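Local atomic coordinates of Xcc1710-like domain-containing protein (Bordetella parapertussis 12822, PDB entry 3CPK), a protein that is of unknown function and belongs to the Xcc1710-like (DUF498/DUF598) family. Residues 23-28 and 39-44; 91-96 and 131-136. All coordinates share one frame; numbering follows the deposited sequence.

In the fold
From the N terminus, the chain first lays down strands 14-18, 21-24 and 27-29 as an antiparallel sheet in sequence order, then strand 33-35, before contact 1 brings residues 39-44 back beside residues 23-28. The loop closed there spans ten residues and includes strand 33-35. Contact 2 opens only after contact 1 has closed, so the two are in series and neither nest nor cross. It joins strand 91-95 to the end of helix 123-135 across a loop of 34 residues holding helix 105-112, strand 117-121 and the first turns of helix 123-135. Both contacts reach the five-stranded mixed sheet; their centres lie about 14 Å apart, bridged where Trp44 CH2 packs on Val94 CG1 at 4.2 Å.

Contact 1. Residues 23-28 and 39-44; sequences EVNQVR and GPVASW
A two-residue beta hairpin with a type I' turn presents Val24 to Val41, where the three-stranded antiparallel sheet comes up against the chain leading into strand 42-43, an outermost strand of the mixed sheet. The turn runs from Val24 to Val27 with Asn25 and Gln26 at its corners, both with positive phi. Its closing pair is hydrogen-bonded in both directions: Val24 N gives to Val27 O at 2.8 Å, and Val27 N gives to Val24 O at 2.9 Å. Val24 directs its side chain at the second segment, and the two valines meet tip to tip, Val24 CG1 lying 4.0 Å from Val41 CG2. Different branches are used: the Val24 methyl is the one anti to its backbone N (chi1 -172°), whereas that of Val41 stands beside the backbone N, opposite the carbonyl carbon. The remaining methyls stay farther apart, with Val24 CG2 and Val41 CG1 5.0 Å from each other. No hydrogen bond crosses between 23-28 and 39-44, and the CA atoms of Val24 and Val41 remain 8.1 Å apart, which marks this as apolar side-chain packing rather than strand pairing. Strand 33-35 completes the apolar cluster, since its Ile33 and Phe35 touch both valines. The side chain of Asn25 skirts Val41, adding a little to a total buried surface of 82 Å².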
loop_
_atom_site.group_PDB
_atom_site.type_symbol
_atom_site.label_atom_id
_atom_site.label_comp_id
_atom_site.label_asym_id
_atom_site.label_seq_id
_atom_site.Cartn_x
_atom_site.Cartn_y
_atom_site.Cartn_z
ATOM N N GLU A 23 0.502 -2.397 -12.205
ATOM C CA GLU A 23 1.206 -3.575 -12.669
ATOM C C GLU A 23 2.313 -3.824 -11.660
ATOM O O GLU A 23 3.159 -2.958 -11.412
ATOM C CB GLU A 23 1.797 -3.334 -14.057
ATOM C CG GLU A 23 2.461 -4.559 -14.658
ATOM C CD GLU A 23 2.970 -4.323 -16.069
ATOM O OE1 GLU A 23 4.198 -4.214 -16.252
ATOM O OE2 GLU A 23 2.135 -4.240 -16.999
ATOM N N VAL A 24 2.295 -4.998 -11.050
ATOM C CA VAL A 24 3.319 -5.333 -10.087
ATOM C C VAL A 24 4.069 -6.552 -10.600
ATOM O O VAL A 24 3.457 -7.553 -10.975
ATOM C CB VAL A 24 2.697 -5.628 -8.711
ATOM C CG1 VAL A 24 3.792 -5.797 -7.656
ATOM C CG2 VAL A 24 1.763 -4.505 -8.328
ATOM N N ASN A 25 5.396 -6.454 -10.638
ATOM C CA ASN A 25 6.232 -7.552 -11.104
ATOM C C ASN A 25 5.773 -8.000 -12.492
ATOM O O ASN A 25 5.821 -9.190 -12.830
ATOM C CB ASN A 25 6.166 -8.717 -10.101
ATOM C CG ASN A 25 6.582 -8.302 -8.678
ATOM O OD1 ASN A 25 6.201 -8.937 -7.698
ATOM N ND2 ASN A 25 7.368 -7.242 -8.573
ATOM N N GLN A 26 5.321 -7.030 -13.287
ATOM C CA GLN A 26 4.851 -7.273 -14.651
ATOM C C GLN A 26 3.520 -8.019 -14.766
ATOM O O GLN A 26 3.232 -8.660 -15.776
ATOM C CB GLN A 26 5.944 -7.988 -15.451
ATOM C CG GLN A 26 7.131 -7.078 -15.743
ATOM C CD GLN A 26 8.230 -7.747 -16.547
ATOM O OE1 GLN A 26 7.976 -8.642 -17.350
ATOM N NE2 GLN A 26 9.460 -7.295 -16.348
ATOM N N VAL A 27 2.716 -7.930 -13.716
ATOM C CA VAL A 27 1.406 -8.557 -13.693
ATOM C C VAL A 27 0.388 -7.488 -13.282
ATOM O O VAL A 27 0.583 -6.793 -12.285
ATOM C CB VAL A 27 1.373 -9.727 -12.698
ATOM C CG1 VAL A 27 0.005 -10.396 -12.716
ATOM C CG2 VAL A 27 2.460 -10.720 -13.055
ATOM N N ARG A 28 -0.685 -7.351 -14.058
ATOM C CA ARG A 28 -1.719 -6.354 -13.774
ATOM C C ARG A 28 -2.743 -6.737 -12.715
ATOM O O ARG A 28 -3.235 -7.862 -12.675
ATOM C CB ARG A 28 -2.505 -5.999 -15.038
ATOM C CG ARG A 28 -1.805 -5.109 -16.023
ATOM C CD ARG A 28 -2.813 -4.585 -17.033
ATOM N NE ARG A 28 -2.143 -3.939 -18.156
ATOM C CZ ARG A 28 -2.768 -3.298 -19.134
ATOM N NH1 ARG A 28 -4.091 -3.204 -19.137
ATOM N NH2 ARG A 28 -2.066 -2.760 -20.119
ATOM N N GLY A 39 7.679 -11.132 0.193
ATOM C CA GLY A 39 6.388 -11.772 0.383
ATOM C C GLY A 39 5.509 -11.731 -0.852
ATOM O O GLY A 39 5.945 -11.285 -1.909
ATOM N N PRO A 40 4.256 -12.201 -0.749
ATOM C CA PRO A 40 3.336 -12.203 -1.886
ATOM C C PRO A 40 2.609 -10.872 -2.002
ATOM O O PRO A 40 2.602 -10.067 -1.059
ATOM C CB PRO A 40 2.346 -13.330 -1.547
ATOM C CG PRO A 40 3.024 -14.115 -0.434
ATOM C CD PRO A 40 3.724 -13.036 0.341
ATOM N N VAL A 41 2.004 -10.656 -3.168
ATOM C CA VAL A 41 1.210 -9.469 -3.412
ATOM C C VAL A 41 -0.166 -9.942 -3.000
ATOM O O VAL A 41 -0.816 -10.676 -3.740
ATOM C CB VAL A 41 1.159 -9.108 -4.887
ATOM C CG1 VAL A 41 0.236 -7.924 -5.083
ATOM C CG2 VAL A 41 2.559 -8.817 -5.394
ATOM N N ALA A 42 -0.613 -9.540 -1.818
ATOM C CA ALA A 42 -1.909 -9.990 -1.335
ATOM C C ALA A 42 -3.075 -9.125 -1.774
ATOM O O ALA A 42 -2.903 -7.942 -2.073
ATOM C CB ALA A 42 -1.886 -10.080 0.188
ATOM N N SER A 43 -4.265 -9.728 -1.814
ATOM C CA SER A 43 -5.478 -9.001 -2.156
ATOM C C SER A 43 -5.950 -8.332 -0.894
ATOM O O SER A 43 -5.930 -8.865 0.222
ATOM C CB SER A 43 -6.557 -9.949 -2.701
ATOM O OG SER A 43 -6.800 -11.017 -1.804
ATOM N N TRP A 44 -6.466 -7.113 -1.082
ATOM C CA TRP A 44 -6.895 -6.338 0.034
ATOM C C TRP A 44 -8.380 -6.056 -0.164
ATOM O O TRP A 44 -8.751 -5.376 -1.119
ATOM C CB TRP A 44 -6.045 -5.074 0.036
ATOM C CG TRP A 44 -6.133 -4.242 1.240
ATOM C CD1 TRP A 44 -6.123 -4.664 2.535
ATOM C CD2 TRP A 44 -6.211 -2.814 1.279
ATOM N NE1 TRP A 44 -6.200 -3.581 3.384
ATOM C CE2 TRP A 44 -6.266 -2.434 2.637
ATOM C CE3 TRP A 44 -6.261 -1.816 0.290
ATOM C CZ2 TRP A 44 -6.346 -1.101 3.039
ATOM C CZ3 TRP A 44 -6.341 -0.486 0.691
ATOM C CH2 TRP A 44 -6.393 -0.144 2.054
#

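Contact 2. Residues 91-96 and 131-136; sequences VLLVGT and NILMAE
No ring or amide takes part where Leu133 meets Val91 and Leu93; the faces to consider are those of the mixed sheet, with helix 123-135 over one of them. Strands 140-144 and 117-121 flank strand 91-95 at its two edges, while Leu92, turned to the other face, packs on Leu57 and Ala61 of helix 54-61. The topology is a beta-alpha-beta crossover: helix 123-135 joins the parallel strands 117-121 and 140-144 and passes over strand 91-95 between them. Alternation along the strand sends Val91 and Leu93 to the helix side, and one helix residue, Leu133, serves both. A chi1 of -65° sets its CG beside the backbone N, and a chi2 of -167° extends CD1 anti to CA, so that this methyl reaches the strand. The Val91 side chain meets that of Leu133 at about a right angle, with Val91 CG2 4.2 Å from Leu133 CD1. Val140 touches both leucines. The CA atoms of Val91 and Leu133 are 8.8 Å apart, and no hydrogen bond links the segments. Leu93 has an unusual chi2 of 27° and offers both methyls to one atom: Leu133 CD1 lies 3.9 Å from Leu93 CD1 and 4.1 Å from Leu93 CD2.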
loop_
_atom_site.group_PDB
_atom_site.type_symbol
_atom_site.label_atom_id
_atom_site.label_comp_id
_atom_site.label_asym_id
_atom_site.label_seq_id
_atom_site.Cartn_x
_atom_site.Cartn_y
_atom_site.Cartn_z
ATOM N N VAL A 91 6.766 2.787 7.206
ATOM C CA VAL A 91 5.636 3.513 6.647
ATOM C C VAL A 91 4.611 2.625 5.946
ATOM O O VAL A 91 4.976 1.671 5.256
ATOM C CB VAL A 91 6.129 4.524 5.575
ATOM C CG1 VAL A 91 5.067 5.576 5.301
ATOM C CG2 VAL A 91 7.437 5.154 6.012
ATOM N N LEU A 92 3.332 2.933 6.134
ATOM C CA LEU A 92 2.283 2.218 5.429
ATOM C C LEU A 92 1.703 3.234 4.461
ATOM O O LEU A 92 1.055 4.203 4.862
ATOM C CB LEU A 92 1.164 1.716 6.342
ATOM C CG LEU A 92 -0.068 1.266 5.522
ATOM C CD1 LEU A 92 0.348 0.254 4.452
ATOM C CD2 LEU A 92 -1.127 0.669 6.430
ATOM N N LEU A 93 1.975 3.018 3.184
ATOM C CA LEU A 93 1.478 3.881 2.129
ATOM C C LEU A 93 0.092 3.391 1.762
ATOM O O LEU A 93 -0.131 2.188 1.629
ATOM C CB LEU A 93 2.384 3.781 0.901
ATOM C CG LEU A 93 3.594 4.696 0.715
ATOM C CD1 LEU A 93 4.147 5.161 2.047
ATOM C CD2 LEU A 93 4.634 3.948 -0.092
ATOM N N VAL A 94 -0.841 4.317 1.605
ATOM C CA VAL A 94 -2.189 3.943 1.224
ATOM C C VAL A 94 -2.637 4.709 -0.025
ATOM O O VAL A 94 -2.743 5.943 -0.016
ATOM C CB VAL A 94 -3.179 4.192 2.373
ATOM C CG1 VAL A 94 -4.577 3.690 1.979
ATOM C CG2 VAL A 94 -2.689 3.483 3.623
ATOM N N GLY A 95 -2.860 3.956 -1.104
ATOM C CA GLY A 95 -3.310 4.532 -2.361
ATOM C C GLY A 95 -4.820 4.526 -2.375
ATOM O O GLY A 95 -5.445 3.484 -2.517
ATOM N N THR A 96 -5.409 5.701 -2.214
ATOM C CA THR A 96 -6.854 5.845 -2.165
ATOM C C THR A 96 -7.483 6.043 -3.530
ATOM O O THR A 96 -8.531 6.680 -3.667
ATOM C CB THR A 96 -7.240 7.010 -1.229
ATOM O OG1 THR A 96 -6.666 8.242 -1.702
ATOM C CG2 THR A 96 -6.716 6.725 0.168
ATOM N N ASN A 131 7.959 2.318 -4.700
ATOM C CA ASN A 131 9.165 1.916 -5.407
ATOM C C ASN A 131 10.367 2.639 -4.818
ATOM O O ASN A 131 11.424 2.042 -4.613
ATOM C CB ASN A 131 9.066 2.250 -6.903
ATOM C CG ASN A 131 8.279 1.211 -7.704
ATOM O OD1 ASN A 131 7.953 1.445 -8.872
ATOM N ND2 ASN A 131 7.981 0.062 -7.090
ATOM N N ILE A 132 10.198 3.928 -4.541
ATOM C CA ILE A 132 11.284 4.731 -3.994
ATOM C C ILE A 132 11.685 4.322 -2.587
ATOM O O ILE A 132 12.851 4.050 -2.336
ATOM C CB ILE A 132 10.932 6.241 -4.030
ATOM C CG1 ILE A 132 10.871 6.702 -5.485
ATOM C CG2 ILE A 132 11.986 7.057 -3.279
ATOM C CD1 ILE A 132 10.378 8.116 -5.665
ATOM N N LEU A 133 10.729 4.276 -1.673
ATOM C CA LEU A 133 11.038 3.876 -0.306
ATOM C C LEU A 133 11.662 2.486 -0.296
ATOM O O LEU A 133 12.471 2.153 0.564
ATOM C CB LEU A 133 9.773 3.865 0.548
ATOM C CG LEU A 133 9.097 5.211 0.776
ATOM C CD1 LEU A 133 8.067 5.065 1.876
ATOM C CD2 LEU A 133 10.125 6.245 1.166
HETATM N N MSE A 134 11.270 1.682 -1.274
HETATM C CA MSE A 134 11.772 0.337 -1.406
HETATM C C MSE A 134 13.189 0.382 -1.952
HETATM O O MSE A 134 14.079 -0.284 -1.435
HETATM C CB MSE A 134 10.833 -0.458 -2.325
HETATM C CG MSE A 134 11.165 -1.923 -2.477
HETATM SE SE MSE A 134 12.436 -2.160 -3.896
HETATM C CE MSE A 134 11.193 -2.066 -5.411
ATOM N N ALA A 135 13.412 1.185 -2.985
ATOM C CA ALA A 135 14.747 1.295 -3.571
ATOM C C ALA A 135 15.816 1.743 -2.567
ATOM O O ALA A 135 16.966 1.330 -2.664
ATOM C CB ALA A 135 14.722 2.238 -4.762
ATOM N N GLU A 136 15.455 2.594 -1.615
ATOM C CA GLU A 136 16.437 3.029 -0.631
ATOM C C GLU A 136 16.398 2.140 0.609
ATOM O O GLU A 136 16.856 2.520 1.692
ATOM C CB GLU A 136 16.248 4.517 -0.268
ATOM C CG GLU A 136 14.841 4.982 -0.005
ATOM C CD GLU A 136 14.723 6.500 -0.105
ATOM O OE1 GLU A 136 15.193 7.072 -1.122
ATOM O OE2 GLU A 136 14.162 7.116 0.826
#